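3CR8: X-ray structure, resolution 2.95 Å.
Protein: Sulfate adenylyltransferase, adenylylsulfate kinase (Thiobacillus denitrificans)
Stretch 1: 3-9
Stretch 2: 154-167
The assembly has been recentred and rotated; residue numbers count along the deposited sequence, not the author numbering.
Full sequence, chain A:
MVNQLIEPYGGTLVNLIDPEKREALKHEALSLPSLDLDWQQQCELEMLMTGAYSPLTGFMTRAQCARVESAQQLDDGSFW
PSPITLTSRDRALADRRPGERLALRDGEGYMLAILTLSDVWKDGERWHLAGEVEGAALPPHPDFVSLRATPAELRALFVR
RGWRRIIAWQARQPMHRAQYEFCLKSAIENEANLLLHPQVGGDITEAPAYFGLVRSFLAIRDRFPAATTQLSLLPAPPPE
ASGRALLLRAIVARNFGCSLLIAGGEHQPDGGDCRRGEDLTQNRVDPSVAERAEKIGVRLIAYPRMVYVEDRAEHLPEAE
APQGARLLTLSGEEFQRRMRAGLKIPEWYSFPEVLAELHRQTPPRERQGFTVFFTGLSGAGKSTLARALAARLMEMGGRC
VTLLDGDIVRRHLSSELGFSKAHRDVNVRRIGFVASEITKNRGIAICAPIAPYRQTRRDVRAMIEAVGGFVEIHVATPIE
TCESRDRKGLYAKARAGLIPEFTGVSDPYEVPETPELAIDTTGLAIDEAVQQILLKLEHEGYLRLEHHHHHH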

# COMPACT_ATOMS: atom_id res chain seq x y z
N ASN A 3 -12.78 -35.19 -29.23
CA ASN A 3 -12.39 -35.97 -30.39
C ASN A 3 -11.02 -36.67 -30.24
O ASN A 3 -10.81 -37.54 -29.41
CB ASN A 3 -12.42 -35.08 -31.63
N GLN A 4 -10.08 -36.28 -31.09
CA GLN A 4 -8.70 -36.75 -31.00
C GLN A 4 -7.66 -35.78 -31.58
O GLN A 4 -8.00 -34.63 -31.90
CB GLN A 4 -8.56 -38.14 -31.63
CG GLN A 4 -8.33 -39.26 -30.61
CD GLN A 4 -6.85 -39.59 -30.42
OE1 GLN A 4 -6.48 -40.77 -30.32
NE2 GLN A 4 -5.99 -38.56 -30.37
N LEU A 5 -6.41 -36.23 -31.72
CA LEU A 5 -5.35 -35.33 -32.17
C LEU A 5 -5.24 -35.27 -33.69
O LEU A 5 -4.72 -36.19 -34.32
CB LEU A 5 -3.99 -35.74 -31.60
CG LEU A 5 -3.33 -34.59 -30.84
CD1 LEU A 5 -1.85 -34.55 -31.10
CD2 LEU A 5 -3.97 -33.26 -31.20
N ILE A 6 -5.72 -34.16 -34.26
CA ILE A 6 -5.81 -34.04 -35.71
C ILE A 6 -4.50 -34.43 -36.31
O ILE A 6 -3.46 -33.86 -35.98
CB ILE A 6 -6.19 -32.65 -36.19
CG1 ILE A 6 -6.37 -32.67 -37.71
CG2 ILE A 6 -5.13 -31.63 -35.79
CD1 ILE A 6 -6.93 -31.39 -38.28
N GLU A 7 -4.50 -35.33 -37.29
CA GLU A 7 -3.26 -35.81 -37.91
C GLU A 7 -2.65 -34.87 -38.93
O GLU A 7 -3.30 -33.93 -39.32
CB GLU A 7 -3.53 -37.15 -38.57
N PRO A 8 -1.41 -35.08 -39.37
CA PRO A 8 -0.82 -34.04 -40.22
C PRO A 8 -1.61 -33.94 -41.50
O PRO A 8 -2.33 -34.88 -41.84
CB PRO A 8 0.57 -34.60 -40.52
CG PRO A 8 0.88 -35.48 -39.33
CD PRO A 8 -0.44 -36.09 -38.93
N TYR A 9 -1.49 -32.79 -42.18
CA TYR A 9 -2.11 -32.59 -43.47
C TYR A 9 -1.43 -33.54 -44.43
O TYR A 9 -0.27 -33.89 -44.24
CB TYR A 9 -1.91 -31.15 -43.92
CG TYR A 9 -2.73 -30.76 -45.12
CD1 TYR A 9 -4.07 -31.11 -45.20
CD2 TYR A 9 -2.17 -30.03 -46.16
CE1 TYR A 9 -4.85 -30.75 -46.28
CE2 TYR A 9 -2.94 -29.67 -47.25
CZ TYR A 9 -4.28 -30.04 -47.31
OH TYR A 9 -5.08 -29.68 -48.38
N LEU A 154 5.90 -30.30 -30.62
CA LEU A 154 4.65 -29.80 -30.06
C LEU A 154 3.66 -30.93 -29.92
O LEU A 154 3.12 -31.13 -28.84
CB LEU A 154 4.02 -28.69 -30.90
CG LEU A 154 3.53 -27.48 -30.09
CD1 LEU A 154 2.59 -26.65 -30.91
CD2 LEU A 154 2.89 -27.90 -28.80
N ARG A 155 3.44 -31.69 -31.00
CA ARG A 155 2.49 -32.81 -30.97
C ARG A 155 2.79 -33.75 -29.84
O ARG A 155 1.89 -34.28 -29.21
CB ARG A 155 2.49 -33.60 -32.27
CG ARG A 155 1.68 -32.99 -33.38
CD ARG A 155 1.88 -33.75 -34.71
NE ARG A 155 1.16 -33.09 -35.78
CZ ARG A 155 -0.13 -33.29 -36.01
NH1 ARG A 155 -0.79 -34.17 -35.26
NH2 ARG A 155 -0.76 -32.63 -36.98
N ALA A 156 4.07 -33.96 -29.59
CA ALA A 156 4.48 -34.90 -28.54
C ALA A 156 4.10 -34.37 -27.16
O ALA A 156 3.61 -35.11 -26.31
CB ALA A 156 5.95 -35.16 -28.62
N LEU A 157 4.33 -33.06 -26.98
CA LEU A 157 3.92 -32.30 -25.82
C LEU A 157 2.38 -32.45 -25.56
O LEU A 157 1.93 -32.96 -24.52
CB LEU A 157 4.35 -30.84 -26.02
CG LEU A 157 4.63 -29.93 -24.81
CD1 LEU A 157 3.50 -28.93 -24.56
CD2 LEU A 157 4.94 -30.73 -23.54
N PHE A 158 1.59 -32.01 -26.53
CA PHE A 158 0.16 -32.23 -26.49
C PHE A 158 -0.19 -33.63 -26.00
O PHE A 158 -1.15 -33.84 -25.27
CB PHE A 158 -0.43 -31.99 -27.88
CG PHE A 158 -0.45 -30.55 -28.28
CD1 PHE A 158 -0.42 -29.54 -27.31
CD2 PHE A 158 -0.53 -30.19 -29.61
CE1 PHE A 158 -0.44 -28.22 -27.69
CE2 PHE A 158 -0.55 -28.86 -29.99
CZ PHE A 158 -0.51 -27.87 -29.04
N VAL A 159 0.59 -34.62 -26.41
CA VAL A 159 0.19 -35.99 -26.11
C VAL A 159 0.44 -36.37 -24.64
O VAL A 159 -0.35 -37.11 -24.04
CB VAL A 159 0.80 -37.02 -27.11
CG1 VAL A 159 0.67 -38.43 -26.58
CG2 VAL A 159 0.09 -36.94 -28.44
N ARG A 160 1.52 -35.84 -24.08
CA ARG A 160 1.81 -36.02 -22.68
C ARG A 160 0.79 -35.25 -21.85
O ARG A 160 0.30 -35.72 -20.82
CB ARG A 160 3.21 -35.52 -22.34
CG ARG A 160 4.33 -36.23 -23.06
CD ARG A 160 5.68 -35.73 -22.57
NE ARG A 160 6.01 -34.39 -23.05
CZ ARG A 160 6.66 -34.15 -24.18
NH1 ARG A 160 7.04 -35.17 -24.93
NH2 ARG A 160 6.94 -32.91 -24.55
N ARG A 161 0.44 -34.06 -22.32
CA ARG A 161 -0.55 -33.26 -21.62
C ARG A 161 -1.93 -33.86 -21.70
O ARG A 161 -2.85 -33.38 -21.04
CB ARG A 161 -0.55 -31.85 -22.18
CG ARG A 161 0.64 -31.09 -21.73
CD ARG A 161 0.25 -30.15 -20.65
NE ARG A 161 0.17 -28.81 -21.19
CZ ARG A 161 -0.40 -27.79 -20.58
NH1 ARG A 161 -0.95 -27.96 -19.39
NH2 ARG A 161 -0.42 -26.61 -21.16
N GLY A 162 -2.07 -34.91 -22.50
CA GLY A 162 -3.35 -35.56 -22.70
C GLY A 162 -4.37 -34.76 -23.49
O GLY A 162 -5.55 -35.07 -23.46
N TRP A 163 -3.91 -33.74 -24.20
CA TRP A 163 -4.77 -32.85 -24.96
C TRP A 163 -5.21 -33.51 -26.24
O TRP A 163 -4.51 -34.37 -26.75
CB TRP A 163 -3.98 -31.59 -25.33
CG TRP A 163 -3.76 -30.60 -24.24
CD1 TRP A 163 -3.79 -30.83 -22.90
CD2 TRP A 163 -3.45 -29.23 -24.41
NE1 TRP A 163 -3.54 -29.66 -22.22
CE2 TRP A 163 -3.32 -28.66 -23.13
CE3 TRP A 163 -3.29 -28.41 -25.53
CZ2 TRP A 163 -3.03 -27.32 -22.92
CZ3 TRP A 163 -2.99 -27.06 -25.33
CH2 TRP A 163 -2.85 -26.53 -24.03
N ARG A 164 -6.35 -33.11 -26.79
CA ARG A 164 -6.81 -33.62 -28.09
C ARG A 164 -7.25 -32.50 -29.04
O ARG A 164 -6.72 -32.31 -30.14
CB ARG A 164 -7.98 -34.58 -27.91
CG ARG A 164 -7.66 -35.90 -27.23
CD ARG A 164 -8.91 -36.77 -27.08
NE ARG A 164 -9.81 -36.32 -26.01
CZ ARG A 164 -11.11 -36.63 -25.94
NH1 ARG A 164 -11.65 -37.39 -26.89
NH2 ARG A 164 -11.87 -36.19 -24.93
N ARG A 165 -8.25 -31.75 -28.60
CA ARG A 165 -8.89 -30.70 -29.38
C ARG A 165 -8.29 -29.38 -28.90
O ARG A 165 -8.28 -29.11 -27.69
CB ARG A 165 -10.39 -30.75 -29.07
CG ARG A 165 -11.28 -29.80 -29.81
CD ARG A 165 -12.54 -29.61 -29.01
NE ARG A 165 -13.69 -29.32 -29.86
CZ ARG A 165 -14.53 -30.26 -30.26
NH1 ARG A 165 -14.33 -31.51 -29.87
NH2 ARG A 165 -15.56 -29.94 -31.03
N ILE A 166 -7.81 -28.56 -29.85
CA ILE A 166 -6.99 -27.38 -29.53
C ILE A 166 -7.27 -26.19 -30.45
O ILE A 166 -7.11 -26.29 -31.68
CB ILE A 166 -5.49 -27.74 -29.59
CG1 ILE A 166 -5.17 -28.94 -28.69
CG2 ILE A 166 -4.64 -26.57 -29.20
CD1 ILE A 166 -3.82 -29.58 -28.96
N ILE A 167 -7.67 -25.08 -29.84
CA ILE A 167 -7.71 -23.79 -30.53
C ILE A 167 -6.31 -23.18 -30.50
O ILE A 167 -5.65 -23.15 -29.45
CB ILE A 167 -8.63 -22.80 -29.82
CG1 ILE A 167 -9.82 -23.51 -29.22
CG2 ILE A 167 -9.08 -21.68 -30.76
CD1 ILE A 167 -10.82 -22.54 -28.66

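Residues 3-9 form an extended segment without regular secondary structure that lies across the helix beginning before Leu154 and the turn leading from it, through Gly162, into the strand at Ile166. The nearest pair of CA atoms across the stretches is that of Leu5 and Arg164, 4.7 Å apart, and together the stretches bury 532 Å². At the start, the carbonyl of Asn3 accepts a hydrogen bond from the Arg164 guanidinium (NH1 to Asn3 O, 2.7 Å), so a charged side chain holds the backbone of Asn3, whose own side chain is modelled only to CB. Gln4 turns its CA-to-CB bond away from the second stretch; its O lies 3.2 Å from Arg164 O, a contact between two acceptors that cannot bond. Leu5 provides the apolar centre. Its CD1 packs against Val159 CG2 (4.1 Å) and Phe158 CB (4.4 Å) on the helix, while CD2 reaches Ile166 CD1 (4.3 Å) at the strand, so one side chain bridges both elements. Beyond it, Arg155 extends from the helix to the Ile6 carbonyl, which lies near the guanidinium plane and accepts a hydrogen bond from NH1 (2.8 Å to Ile6 O) and a weak one from NH2 (3.1 Å to the same O). Pro8 covers one face of this guanidinium, its CD 4.0 Å from Arg155 NH2. Tyr9 makes no contact with the second stretch; its OH is hydrogen-bonded elsewhere in the structure.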